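Local coordinates for protein alpha-galactosidase (Lactobacillus brevis, PDB 3MI6) that probably hydrolyses terminal, non-reducing alpha-D-galactose residues from alpha-galactosides such as galactose oligosaccharides, galactomannans and galactolipids, at residues Phe12-Asp17 with Asp158-Ser163; His18-Phe23 with Pro38-Gln43; Asp125-Asp130 with Tyr316-Val321; Ala131-Val136 with Asn150-Pro155; Ser181-Leu186 with Thr269-Thr274. All coordinates share one frame; numbering follows the deposited sequence.

Contact 1: residues Phe12-Asp17 with Asp158-Ser163; sequences FHLQTD and DVIVKS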
# COMPACT_ATOMS: atom_id res chain seq x y z
N PHE D 12 35.97 -19.93 4.56
CA PHE D 12 35.94 -19.20 5.81
C PHE D 12 34.51 -19.01 6.22
O PHE D 12 33.68 -18.55 5.43
CB PHE D 12 36.63 -17.86 5.63
CG PHE D 12 38.03 -18.00 5.11
CD1 PHE D 12 39.10 -18.05 5.98
CD2 PHE D 12 38.26 -18.13 3.75
CE1 PHE D 12 40.37 -18.20 5.51
CE2 PHE D 12 39.53 -18.29 3.27
CZ PHE D 12 40.60 -18.32 4.15
N HIS D 13 34.24 -19.36 7.47
CA HIS D 13 32.91 -19.42 7.99
C HIS D 13 32.94 -18.85 9.39
O HIS D 13 33.52 -19.42 10.30
CB HIS D 13 32.48 -20.89 8.00
CG HIS D 13 31.06 -21.12 8.40
ND1 HIS D 13 30.44 -20.41 9.41
CD2 HIS D 13 30.15 -22.03 7.97
CE1 HIS D 13 29.20 -20.86 9.57
NE2 HIS D 13 29.00 -21.84 8.70
N LEU D 14 32.33 -17.68 9.55
CA LEU D 14 32.19 -17.02 10.84
C LEU D 14 30.87 -17.39 11.57
O LEU D 14 29.77 -17.32 10.99
CB LEU D 14 32.29 -15.51 10.62
CG LEU D 14 33.68 -14.91 10.32
CD1 LEU D 14 34.25 -15.36 8.99
CD2 LEU D 14 33.63 -13.37 10.38
N GLN D 15 30.97 -17.81 12.84
CA GLN D 15 29.79 -18.14 13.66
C GLN D 15 29.69 -17.31 14.93
O GLN D 15 30.57 -17.36 15.80
CB GLN D 15 29.77 -19.61 14.05
CG GLN D 15 29.40 -20.55 12.93
CD GLN D 15 29.02 -21.92 13.45
OE1 GLN D 15 29.61 -22.40 14.41
NE2 GLN D 15 28.02 -22.54 12.84
N THR D 16 28.61 -16.53 15.02
CA THR D 16 28.28 -15.86 16.26
C THR D 16 27.31 -16.79 17.01
O THR D 16 27.06 -17.92 16.58
CB THR D 16 27.65 -14.48 15.99
OG1 THR D 16 26.69 -14.58 14.94
CG2 THR D 16 28.70 -13.50 15.56
N ASP D 17 26.77 -16.34 18.14
CA ASP D 17 25.78 -17.16 18.80
C ASP D 17 24.61 -17.59 17.88
O ASP D 17 24.13 -18.72 17.99
CB ASP D 17 25.28 -16.50 20.08
CG ASP D 17 26.32 -16.53 21.18
OD1 ASP D 17 27.35 -17.21 20.96
OD2 ASP D 17 26.13 -15.90 22.25
N ASP D 158 26.28 -10.99 18.37
CA ASP D 158 25.93 -11.27 16.98
C ASP D 158 26.48 -10.24 15.98
O ASP D 158 25.99 -10.13 14.87
CB ASP D 158 24.41 -11.45 16.86
CG ASP D 158 23.94 -12.85 17.32
OD1 ASP D 158 24.72 -13.82 17.16
OD2 ASP D 158 22.79 -12.98 17.82
N VAL D 159 27.54 -9.55 16.39
CA VAL D 159 28.22 -8.56 15.57
C VAL D 159 29.46 -9.10 14.85
O VAL D 159 30.29 -9.76 15.45
CB VAL D 159 28.75 -7.41 16.44
CG1 VAL D 159 29.72 -6.54 15.66
CG2 VAL D 159 27.60 -6.59 17.00
N ILE D 160 29.57 -8.81 13.56
CA ILE D 160 30.80 -9.03 12.81
C ILE D 160 31.29 -7.66 12.39
O ILE D 160 30.51 -6.89 11.85
CB ILE D 160 30.52 -9.84 11.55
CG1 ILE D 160 30.24 -11.31 11.92
CG2 ILE D 160 31.68 -9.73 10.58
CD1 ILE D 160 29.54 -12.11 10.86
N VAL D 161 32.55 -7.34 12.68
CA VAL D 161 33.15 -6.05 12.31
C VAL D 161 34.10 -6.20 11.14
O VAL D 161 34.95 -7.08 11.16
CB VAL D 161 33.99 -5.46 13.46
CG1 VAL D 161 34.67 -4.17 13.01
CG2 VAL D 161 33.15 -5.20 14.68
N LYS D 162 33.99 -5.33 10.14
CA LYS D 162 34.81 -5.47 8.94
C LYS D 162 35.63 -4.23 8.65
O LYS D 162 35.23 -3.12 8.99
CB LYS D 162 33.93 -5.80 7.73
CG LYS D 162 33.29 -7.17 7.80
CD LYS D 162 32.26 -7.37 6.71
CE LYS D 162 32.85 -7.21 5.34
NZ LYS D 162 31.82 -7.54 4.34
N SER D 163 36.80 -4.43 8.04
CA SER D 163 37.57 -3.32 7.46
C SER D 163 38.46 -3.79 6.32
O SER D 163 38.45 -4.96 5.95
CB SER D 163 38.41 -2.61 8.52
OG SER D 163 39.57 -3.35 8.85
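Leu14 and Ile160 meet methyl to methyl, CD2 of Leu14 lying 4.1 Å from CG2 of Ile160, where strand 11-15 of the small four-stranded sheet packs on strand 159-167 of the large antiparallel sheet. This is a light apolar touch. Branched aliphatic side chains suit it because each can fill the space between two sheets without bringing in polar atoms; Tyr151 and Ile153 also press on Leu14, and Tyr21 on Ile160.

Past the end of strand 11-15, at Thr16, the packing against buried Asp158 is tighter. OG1 lies between the backbone N and the carbonyl carbon (chi1 44°) and CG2 anti to the carbonyl carbon, which puts hydroxyl and methyl both against Asp158. OG1 donates to Asp158 OD1 at 3.1 Å, on the anti side and 27° out of the carboxylate plane, and also bonds to Thr19 OG1; CG2 rests 3.8 Å from CA of Asp158. Asp158 spends its second oxygen, OD2, on His18 ND1. Asp17 is the looser, partly solvent-exposed side: its CB comes no closer than 4.0 Å to Asp158 OD1, and its carboxylate turns to His156 ND1.

Two acidic groups thus stand near each other, OD2 of Asp17 and OD1 of Asp158 being 5.7 Å apart. Each carboxylate has a histidine partner, and this pairing would be expected to ease their mutual repulsion and to favour protonated imidazoles.

Contact 2: residues His18-Phe23 with Pro38-Gln43; sequences HTSYIF and PRIHVQ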
# COMPACT_ATOMS: atom_id res chain seq x y z
N HIS D 18 24.19 -16.72 16.95
CA HIS D 18 23.00 -17.02 16.14
C HIS D 18 23.15 -16.80 14.64
O HIS D 18 22.24 -17.11 13.87
CB HIS D 18 21.79 -16.25 16.69
CG HIS D 18 21.63 -16.37 18.17
ND1 HIS D 18 22.15 -15.45 19.05
CD2 HIS D 18 21.04 -17.33 18.93
CE1 HIS D 18 21.88 -15.83 20.29
NE2 HIS D 18 21.20 -16.96 20.24
N THR D 19 24.29 -16.27 14.20
CA THR D 19 24.47 -16.03 12.78
C THR D 19 25.64 -16.78 12.13
O THR D 19 26.56 -17.25 12.81
CB THR D 19 24.50 -14.50 12.46
OG1 THR D 19 25.81 -13.96 12.67
CG2 THR D 19 23.52 -13.76 13.36
N SER D 20 25.60 -16.88 10.80
CA SER D 20 26.70 -17.45 10.03
C SER D 20 27.01 -16.59 8.83
O SER D 20 26.18 -16.45 7.93
CB SER D 20 26.36 -18.86 9.54
OG SER D 20 26.27 -19.79 10.61
N TYR D 21 28.20 -16.02 8.81
CA TYR D 21 28.72 -15.32 7.64
C TYR D 21 29.73 -16.29 7.03
O TYR D 21 30.67 -16.72 7.69
CB TYR D 21 29.41 -14.04 8.12
CG TYR D 21 29.79 -13.02 7.06
CD1 TYR D 21 30.85 -13.24 6.20
CD2 TYR D 21 29.11 -11.81 6.97
CE1 TYR D 21 31.20 -12.31 5.25
CE2 TYR D 21 29.46 -10.86 6.04
CZ TYR D 21 30.51 -11.11 5.18
OH TYR D 21 30.86 -10.17 4.24
N ILE D 22 29.52 -16.67 5.77
CA ILE D 22 30.38 -17.65 5.12
C ILE D 22 30.86 -17.14 3.77
O ILE D 22 30.05 -16.70 2.94
CB ILE D 22 29.63 -18.97 4.86
CG1 ILE D 22 28.92 -19.46 6.12
CG2 ILE D 22 30.56 -20.03 4.31
CD1 ILE D 22 27.91 -20.59 5.84
N PHE D 23 32.17 -17.22 3.53
CA PHE D 23 32.71 -16.98 2.19
C PHE D 23 33.80 -17.97 1.79
O PHE D 23 34.30 -18.71 2.63
CB PHE D 23 33.18 -15.54 2.00
CG PHE D 23 34.32 -15.13 2.90
CD1 PHE D 23 34.09 -14.77 4.22
CD2 PHE D 23 35.62 -15.05 2.40
CE1 PHE D 23 35.13 -14.37 5.03
CE2 PHE D 23 36.67 -14.65 3.22
CZ PHE D 23 36.42 -14.31 4.53
N PRO D 38 20.70 -16.56 9.53
CA PRO D 38 20.75 -17.30 10.79
C PRO D 38 21.87 -18.36 10.74
O PRO D 38 22.27 -18.78 9.65
CB PRO D 38 19.38 -17.97 10.85
CG PRO D 38 18.50 -17.14 9.99
CD PRO D 38 19.36 -16.57 8.92
N ARG D 39 22.37 -18.77 11.90
CA ARG D 39 23.44 -19.75 11.97
C ARG D 39 23.11 -21.06 11.25
O ARG D 39 22.00 -21.59 11.36
CB ARG D 39 23.81 -20.03 13.43
CG ARG D 39 25.06 -20.89 13.60
CD ARG D 39 25.72 -20.62 14.95
NE ARG D 39 26.65 -21.67 15.38
CZ ARG D 39 27.01 -21.84 16.64
NH1 ARG D 39 26.51 -21.04 17.57
NH2 ARG D 39 27.84 -22.82 16.99
N ILE D 40 24.07 -21.57 10.49
CA ILE D 40 23.96 -22.91 9.90
C ILE D 40 25.24 -23.69 10.16
O ILE D 40 26.24 -23.13 10.57
CB ILE D 40 23.59 -22.88 8.38
CG1 ILE D 40 24.79 -22.49 7.52
CG2 ILE D 40 22.42 -21.96 8.13
CD1 ILE D 40 24.47 -22.45 6.03
N HIS D 41 25.19 -25.00 9.95
CA HIS D 41 26.28 -25.87 10.37
C HIS D 41 27.57 -25.66 9.58
O HIS D 41 27.53 -25.33 8.40
CB HIS D 41 25.85 -27.34 10.28
CG HIS D 41 25.31 -27.88 11.56
ND1 HIS D 41 24.03 -28.36 11.68
CD2 HIS D 41 25.88 -28.02 12.78
CE1 HIS D 41 23.82 -28.77 12.92
NE2 HIS D 41 24.93 -28.58 13.61
N VAL D 42 28.71 -25.87 10.23
CA VAL D 42 29.98 -25.83 9.52
C VAL D 42 30.14 -27.02 8.56
O VAL D 42 29.80 -28.16 8.91
CB VAL D 42 31.20 -25.79 10.47
CG1 VAL D 42 32.48 -25.78 9.66
CG2 VAL D 42 31.14 -24.56 11.38
N GLN D 43 30.64 -26.75 7.36
CA GLN D 43 30.79 -27.76 6.33
C GLN D 43 31.98 -27.38 5.48
O GLN D 43 32.25 -26.19 5.30
CB GLN D 43 29.55 -27.81 5.44
CG GLN D 43 28.30 -28.32 6.12
CD GLN D 43 28.09 -29.81 5.90
OE1 GLN D 43 29.05 -30.58 5.76
NE2 GLN D 43 26.82 -30.23 5.88
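Pro38 faces Thr19 in an antiparallel, non-hydrogen-bonded bridge, extending the pairing of the beta hairpin formed by strands 19-25 and 31-36; the two CA atoms are 4.4 Å apart and the side chains diverge. At Arg39 the backbone N donates to His18 O over 2.6 Å, approaching from above the carbonyl plane. With CG anti to the backbone N (chi1 -172°), the arginine runs its aliphatic part past Ser20, CG lying 3.4 Å from Ser20 OG, while NH1 makes a weak bond to Asp17 O.

Ile40 follows, and its N-H points to Ser20 OG at 2.8 Å with an angle of 159°. A serine suits this place because its short hydroxyl can take over the role of a strand carbonyl as the loop peels away. The side chain of Ile40 crosses that of Ile22 at about a right angle, their CD1 atoms 3.9 Å apart. Beyond it the loop reaches a neighbouring subunit: the ring of His41 meets Tyr703 of that subunit, and Gln43 NE2 donates to OE2 of its Glu706.

Contact 3: residues Asp125-Asp130 with Tyr316-Val321; sequences DDTDDD and YQQHLV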
# COMPACT_ATOMS: atom_id res chain seq x y z
N ASP D 125 38.38 -5.98 22.03
CA ASP D 125 37.94 -6.95 23.02
C ASP D 125 38.94 -7.01 24.17
O ASP D 125 39.90 -7.76 24.11
CB ASP D 125 37.75 -8.34 22.40
CG ASP D 125 37.23 -9.36 23.42
OD1 ASP D 125 36.68 -8.93 24.45
OD2 ASP D 125 37.37 -10.59 23.20
N ASP D 126 38.72 -6.21 25.20
CA ASP D 126 39.57 -6.22 26.37
C ASP D 126 38.81 -6.82 27.54
O ASP D 126 39.18 -6.66 28.71
CB ASP D 126 40.01 -4.80 26.72
CG ASP D 126 40.89 -4.16 25.63
OD1 ASP D 126 41.78 -4.86 25.08
OD2 ASP D 126 40.69 -2.95 25.35
N THR D 127 37.72 -7.52 27.24
CA THR D 127 36.82 -8.01 28.27
C THR D 127 36.68 -9.52 28.15
O THR D 127 35.71 -10.11 28.61
CB THR D 127 35.44 -7.33 28.17
OG1 THR D 127 35.10 -7.14 26.79
CG2 THR D 127 35.45 -5.98 28.88
N ASP D 128 37.68 -10.14 27.53
CA ASP D 128 37.70 -11.59 27.42
C ASP D 128 36.30 -12.07 27.06
O ASP D 128 35.60 -12.61 27.90
CB ASP D 128 38.14 -12.19 28.76
CG ASP D 128 38.64 -13.59 28.61
OD1 ASP D 128 38.79 -14.04 27.45
OD2 ASP D 128 38.88 -14.25 29.66
N ASP D 129 35.91 -11.85 25.81
CA ASP D 129 34.52 -11.99 25.39
C ASP D 129 34.48 -12.84 24.15
O ASP D 129 33.54 -12.76 23.37
CB ASP D 129 33.92 -10.62 25.10
CG ASP D 129 32.40 -10.66 24.96
OD1 ASP D 129 31.76 -11.58 25.50
OD2 ASP D 129 31.85 -9.74 24.30
N ASP D 130 35.53 -13.61 23.94
CA ASP D 130 35.56 -14.64 22.91
C ASP D 130 35.61 -14.13 21.47
O ASP D 130 35.26 -14.86 20.53
CB ASP D 130 34.41 -15.63 23.12
CG ASP D 130 34.41 -16.22 24.54
OD1 ASP D 130 35.51 -16.44 25.10
OD2 ASP D 130 33.31 -16.44 25.09
N TYR D 316 28.30 -2.05 21.48
CA TYR D 316 28.95 -0.73 21.55
C TYR D 316 29.43 -0.42 22.97
O TYR D 316 30.48 0.18 23.15
CB TYR D 316 28.04 0.41 21.06
CG TYR D 316 27.55 0.29 19.63
CD1 TYR D 316 28.41 -0.09 18.60
CD2 TYR D 316 26.23 0.62 19.30
CE1 TYR D 316 27.95 -0.18 17.28
CE2 TYR D 316 25.77 0.53 18.00
CZ TYR D 316 26.63 0.13 16.99
OH TYR D 316 26.17 0.03 15.69
N GLN D 317 28.65 -0.84 23.96
CA GLN D 317 28.93 -0.50 25.35
C GLN D 317 30.13 -1.27 25.88
O GLN D 317 30.83 -0.81 26.77
CB GLN D 317 27.71 -0.78 26.23
CG GLN D 317 27.91 -0.42 27.70
CD GLN D 317 26.76 -0.89 28.59
OE1 GLN D 317 26.62 -2.09 28.88
NE2 GLN D 317 25.93 0.05 29.04
N GLN D 318 30.36 -2.46 25.34
CA GLN D 318 31.44 -3.29 25.82
C GLN D 318 32.70 -3.14 24.96
O GLN D 318 33.82 -3.31 25.46
CB GLN D 318 31.01 -4.76 25.88
CG GLN D 318 32.08 -5.69 26.44
CD GLN D 318 31.59 -7.11 26.65
OE1 GLN D 318 32.37 -8.01 26.99
NE2 GLN D 318 30.28 -7.33 26.45
N HIS D 319 32.53 -2.80 23.69
CA HIS D 319 33.61 -2.92 22.72
C HIS D 319 33.84 -1.70 21.81
O HIS D 319 34.48 -1.83 20.76
CB HIS D 319 33.36 -4.13 21.83
CG HIS D 319 33.32 -5.43 22.57
ND1 HIS D 319 34.41 -5.95 23.21
CD2 HIS D 319 32.32 -6.33 22.73
CE1 HIS D 319 34.09 -7.11 23.75
NE2 HIS D 319 32.82 -7.36 23.48
N LEU D 320 33.34 -0.53 22.19
CA LEU D 320 33.54 0.66 21.38
C LEU D 320 33.62 1.92 22.22
O LEU D 320 34.52 2.73 22.04
CB LEU D 320 32.44 0.80 20.31
CG LEU D 320 32.50 2.08 19.46
CD1 LEU D 320 33.69 2.05 18.53
CD2 LEU D 320 31.23 2.32 18.65
N VAL D 321 32.70 2.09 23.15
CA VAL D 321 32.64 3.34 23.89
C VAL D 321 33.92 3.43 24.75
O VAL D 321 34.47 2.43 25.20
CB VAL D 321 31.23 3.56 24.51
CG1 VAL D 321 31.19 4.78 25.41
CG2 VAL D 321 30.21 3.70 23.41
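The loop Asp125-Asp130 curls round His319, near the end of the helix that begins at 305, bringing CA of Asp125 to 5.9 Å from CA of His319, and it is shaped by an Asx turn in which Asp125 OD1 accepts from Thr127 N. OD2 takes the N-H of Asp129 on its syn lone pair, so one carboxylate gathers the N-H groups of Thr127 and Asp129, and OD2 also takes that of Ala131.

NE2 of His319 donates to Asp129 OD2 over 2.7 Å, nearly straight at 165°, using the anti lone pair; ring and carboxylate are only 12° from coplanar. CG of Asp129, anti to the backbone N (chi1 -167°), is carried toward the ring. At another point of the ring edge, CE1 is 3.2 Å from Asp125 OD1, whose carboxylate stands almost upright to the ring. ND1 is bonded to Phe124 O; since both nitrogens meet acceptors, and carboxylates lie nearby, the imidazole is probably protonated. Gln318 CG lies over one ring face, toward the rim, and its extended chain carries OE1 to Thr127 OG1 (2.9 Å).

Gln157 NE2 gives Asp129 OD2 a second donor. The loop, which leads into strand 132-140, is thereby fastened to that helix, with Phe154 of strand 146-154 against the histidine ring and Leu320 reaching helix 536-539.

Contact 4: residues Ala131-Val136 with Asn150-Pro155; sequences AQTLVV and NYSIFP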
# COMPACT_ATOMS: atom_id res chain seq x y z
N ALA D 131 36.07 -12.89 21.30
CA ALA D 131 36.21 -12.31 19.96
C ALA D 131 37.41 -12.90 19.22
O ALA D 131 38.33 -13.43 19.83
CB ALA D 131 36.31 -10.80 20.01
N GLN D 132 37.38 -12.80 17.90
CA GLN D 132 38.43 -13.33 17.05
C GLN D 132 38.61 -12.39 15.86
O GLN D 132 37.64 -11.80 15.39
CB GLN D 132 38.06 -14.73 16.55
CG GLN D 132 37.77 -15.77 17.62
CD GLN D 132 37.68 -17.19 17.05
OE1 GLN D 132 38.64 -17.95 17.12
NE2 GLN D 132 36.53 -17.53 16.48
N THR D 133 39.83 -12.23 15.38
CA THR D 133 40.05 -11.44 14.18
C THR D 133 40.64 -12.33 13.10
O THR D 133 41.65 -12.99 13.33
CB THR D 133 40.97 -10.22 14.42
OG1 THR D 133 40.56 -9.51 15.59
CG2 THR D 133 40.92 -9.26 13.24
N LEU D 134 40.00 -12.35 11.94
CA LEU D 134 40.44 -13.09 10.77
C LEU D 134 40.97 -12.07 9.77
O LEU D 134 40.28 -11.11 9.46
CB LEU D 134 39.26 -13.83 10.15
CG LEU D 134 39.52 -14.58 8.84
CD1 LEU D 134 40.37 -15.81 9.06
CD2 LEU D 134 38.23 -14.98 8.15
N VAL D 135 42.20 -12.26 9.30
CA VAL D 135 42.78 -11.36 8.30
C VAL D 135 43.05 -12.10 7.01
O VAL D 135 43.86 -13.01 6.98
CB VAL D 135 44.09 -10.73 8.77
CG1 VAL D 135 44.58 -9.72 7.75
CG2 VAL D 135 43.93 -10.09 10.12
N VAL D 136 42.40 -11.70 5.93
CA VAL D 136 42.50 -12.44 4.69
C VAL D 136 43.22 -11.61 3.63
O VAL D 136 42.62 -10.72 3.04
CB VAL D 136 41.11 -12.87 4.17
CG1 VAL D 136 41.23 -13.57 2.83
CG2 VAL D 136 40.45 -13.78 5.17
N ASN D 150 39.73 -7.57 6.79
CA ASN D 150 39.58 -7.92 8.19
C ASN D 150 38.14 -8.25 8.54
O ASN D 150 37.19 -7.72 7.94
CB ASN D 150 40.10 -6.78 9.05
CG ASN D 150 41.45 -6.30 8.59
OD1 ASN D 150 42.40 -7.07 8.52
ND2 ASN D 150 41.54 -5.02 8.27
N TYR D 151 38.01 -9.15 9.50
CA TYR D 151 36.73 -9.68 9.92
C TYR D 151 36.93 -10.07 11.37
O TYR D 151 37.59 -11.06 11.64
CB TYR D 151 36.43 -10.97 9.17
CG TYR D 151 36.18 -10.85 7.68
CD1 TYR D 151 37.23 -10.94 6.77
CD2 TYR D 151 34.90 -10.72 7.18
CE1 TYR D 151 37.01 -10.86 5.40
CE2 TYR D 151 34.66 -10.64 5.81
CZ TYR D 151 35.71 -10.71 4.93
OH TYR D 151 35.46 -10.63 3.57
N SER D 152 36.38 -9.30 12.29
CA SER D 152 36.38 -9.72 13.69
C SER D 152 35.00 -10.20 14.13
O SER D 152 34.02 -9.46 14.05
CB SER D 152 36.85 -8.58 14.58
OG SER D 152 38.01 -8.01 14.03
N ILE D 153 34.93 -11.45 14.59
CA ILE D 153 33.72 -12.00 15.18
C ILE D 153 33.55 -11.56 16.63
O ILE D 153 34.48 -11.60 17.41
CB ILE D 153 33.72 -13.54 15.10
CG1 ILE D 153 33.17 -14.00 13.76
CG2 ILE D 153 32.85 -14.16 16.18
CD1 ILE D 153 32.47 -15.34 13.86
N PHE D 154 32.34 -11.15 16.98
CA PHE D 154 31.98 -10.86 18.37
C PHE D 154 30.74 -11.66 18.72
O PHE D 154 29.65 -11.12 18.84
CB PHE D 154 31.69 -9.38 18.53
CG PHE D 154 32.91 -8.53 18.69
CD1 PHE D 154 33.55 -8.03 17.60
CD2 PHE D 154 33.39 -8.22 19.93
CE1 PHE D 154 34.64 -7.25 17.74
CE2 PHE D 154 34.49 -7.43 20.08
CZ PHE D 154 35.12 -6.95 18.98
N PRO D 155 30.91 -12.97 18.89
CA PRO D 155 29.82 -13.95 18.90
C PRO D 155 28.65 -13.59 19.81
O PRO D 155 27.51 -13.89 19.46
CB PRO D 155 30.50 -15.21 19.42
CG PRO D 155 31.74 -14.72 20.12
CD PRO D 155 32.18 -13.57 19.31
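Leu134 N donates to Tyr151 O over 2.7 Å and almost straight, at 173°, the shortest of the backbone bonds between these two strands. Tyr151 N returns a bond to Leu134 O, and Gln132 and Ile153 form the next such pair. Between them Thr133 faces Ser152 in a non-hydrogen-bonded pair. Its CG2, anti to the backbone N, is 3.3 Å from Ser152 OG, while OG1, beside that N (chi1 -47°), bonds to Gly113 O; a beta-branched hydroxyl residue suits a place that needs both methyl and donor. An alanine here, lacking OG1 and CG2, would probably cost Gly113 O its side-chain donor and leave a gap beside Ser152 OG.

On the same face Val135 lies alongside Asn150, CG1 being 3.5 Å from OD1, while Asn150 ND2 turns to Ser163. Ala131 makes a CH-pi contact: its small methyl CB can lie close over the Phe154 ring face, 4.0 Å from the centroid. The pattern is that of a regular antiparallel beta hairpin, strands 132-140 and 146-154, within the family 36 N-terminal domain.

Contact 5: residues Ser181-Leu186 with Thr269-Thr274; sequences SSQLDL and TSRILT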
# COMPACT_ATOMS: atom_id res chain seq x y z
N SER D 181 34.49 0.21 3.17
CA SER D 181 34.85 -0.56 4.35
C SER D 181 34.24 -1.94 4.37
O SER D 181 34.78 -2.84 5.00
CB SER D 181 34.43 0.17 5.61
OG SER D 181 35.11 1.40 5.68
N SER D 182 33.12 -2.10 3.70
CA SER D 182 32.42 -3.37 3.71
C SER D 182 31.55 -3.52 2.48
O SER D 182 30.90 -2.57 2.04
CB SER D 182 31.55 -3.49 4.95
OG SER D 182 30.63 -4.56 4.80
N GLN D 183 31.56 -4.72 1.91
CA GLN D 183 30.63 -5.06 0.86
C GLN D 183 29.89 -6.29 1.30
O GLN D 183 30.49 -7.20 1.87
CB GLN D 183 31.36 -5.35 -0.43
CG GLN D 183 30.53 -6.09 -1.43
CD GLN D 183 31.22 -6.13 -2.77
OE1 GLN D 183 31.90 -5.19 -3.14
NE2 GLN D 183 31.03 -7.22 -3.51
N LEU D 184 28.58 -6.32 1.06
CA LEU D 184 27.78 -7.52 1.32
C LEU D 184 26.88 -7.80 0.15
O LEU D 184 26.04 -6.98 -0.21
CB LEU D 184 26.94 -7.39 2.59
CG LEU D 184 25.97 -8.58 2.73
CD1 LEU D 184 26.73 -9.93 2.70
CD2 LEU D 184 25.02 -8.49 3.95
N ASP D 185 27.05 -8.96 -0.46
CA ASP D 185 26.14 -9.38 -1.50
C ASP D 185 25.15 -10.40 -0.94
O ASP D 185 25.56 -11.38 -0.31
CB ASP D 185 26.89 -9.96 -2.69
CG ASP D 185 27.64 -8.91 -3.49
OD1 ASP D 185 27.30 -7.70 -3.39
OD2 ASP D 185 28.56 -9.28 -4.25
N LEU D 186 23.86 -10.15 -1.16
CA LEU D 186 22.81 -11.09 -0.78
C LEU D 186 22.14 -11.60 -2.04
O LEU D 186 22.14 -10.93 -3.08
CB LEU D 186 21.79 -10.41 0.11
CG LEU D 186 22.29 -9.84 1.44
CD1 LEU D 186 21.23 -8.91 2.05
CD2 LEU D 186 22.68 -10.95 2.41
N THR D 269 19.64 -9.43 -7.06
CA THR D 269 20.52 -9.52 -5.89
C THR D 269 20.86 -8.12 -5.37
O THR D 269 20.69 -7.11 -6.06
CB THR D 269 21.82 -10.26 -6.19
OG1 THR D 269 22.76 -9.37 -6.83
CG2 THR D 269 21.54 -11.46 -7.05
N SER D 270 21.37 -8.09 -4.14
CA SER D 270 21.63 -6.84 -3.46
C SER D 270 23.08 -6.70 -3.04
O SER D 270 23.61 -7.56 -2.35
CB SER D 270 20.76 -6.75 -2.22
OG SER D 270 19.40 -6.85 -2.57
N ARG D 271 23.71 -5.60 -3.45
CA ARG D 271 25.00 -5.23 -2.91
C ARG D 271 24.86 -4.07 -1.92
O ARG D 271 24.47 -2.96 -2.30
CB ARG D 271 25.97 -4.87 -4.04
CG ARG D 271 27.42 -4.67 -3.60
CD ARG D 271 28.36 -4.68 -4.79
NE ARG D 271 28.74 -6.03 -5.16
CZ ARG D 271 29.38 -6.35 -6.29
NH1 ARG D 271 29.71 -5.41 -7.16
NH2 ARG D 271 29.67 -7.62 -6.54
N ILE D 272 25.19 -4.33 -0.65
CA ILE D 272 25.26 -3.28 0.35
C ILE D 272 26.71 -2.83 0.56
O ILE D 272 27.54 -3.60 1.02
CB ILE D 272 24.66 -3.72 1.72
CG1 ILE D 272 23.20 -4.17 1.59
CG2 ILE D 272 24.72 -2.59 2.73
CD1 ILE D 272 22.97 -5.41 0.75
N LEU D 273 27.00 -1.58 0.21
CA LEU D 273 28.34 -1.01 0.32
C LEU D 273 28.32 0.01 1.41
O LEU D 273 27.42 0.82 1.43
CB LEU D 273 28.69 -0.27 -0.97
CG LEU D 273 29.11 -1.09 -2.19
CD1 LEU D 273 29.54 -0.19 -3.32
CD2 LEU D 273 30.24 -1.99 -1.77
N THR D 274 29.30 -0.01 2.31
CA THR D 274 29.42 1.05 3.31
C THR D 274 30.86 1.46 3.65
O THR D 274 31.72 0.61 3.85
CB THR D 274 28.64 0.73 4.61
OG1 THR D 274 29.02 -0.55 5.10
CG2 THR D 274 27.13 0.75 4.35
O HOH W 1 28.43 -2.89 3.68
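The guanidinium of Arg271 carries the amide of Gln183 over one face and the carboxylate of Asp185 at its edge. The amide is tilted 31° to it, with Gln183 NE2 3.1 Å from Arg271 NE; both are donors, so this is layering and not a bond. At the edge the grip is side-on: NE donates to Asp185 OD1 at 2.8 Å and NH2 to OD2 at 3.0 Å, each on a syn lone pair and with the two planes nearly coplanar. The bend at chi3 (-84°) sets NE beside the aspartate. Asp84 shares NH2 in a second salt bridge, and Asp185 OD2 also accepts from Ala75 N, so the buried carboxylate has several donors around it. A leucine in place of Arg271 would probably leave Asp185 and Asp84 without the positive charge they share.

The opposite face of the sheet is mainly apolar, Leu186 CD1 touching Ile272 CD1 at 4.1 Å, with Phe248, Phe250 and Leu235 packed beyond. A water there bridges Ile272 O, Ser182 OG and Thr274 OG1, 2.8 Å from the last; small hydroxyl side chains leave room for it and bind it. Backbone bonds lace the antiparallel strands together as far as Thr274 O, which accepts from Ser181 N at 2.9 Å and, weakly, from Ser182 N: a classic beta bulge, where the chain of strand 174-186 turns a corner.

How the contacts relate
Contacts 1, 2 and 4 lie close together where the small N-terminal sheet packs on the large one: the centres of contacts 1 and 4 are about 6 Å apart, and those of contacts 1 and 2 about 9 Å. Contact 1 joins the sheets, contact 2 closes the edge of the small one, and contact 4 is a hairpin of the large one; the ring of Phe23 stacks on Tyr151. Lys162 of contact 1 reaches contact 5, NZ lying 2.8 Å from Gln183 O. Asp125 OD2 to Ala131 N ties contact 3 to contact 4, their centres about 13 Å apart; the centres of contacts 3 and 5 are about 26 Å apart. All five lie away from the predicted active site, with Asp479 as nucleophile and Asp549 as proton donor.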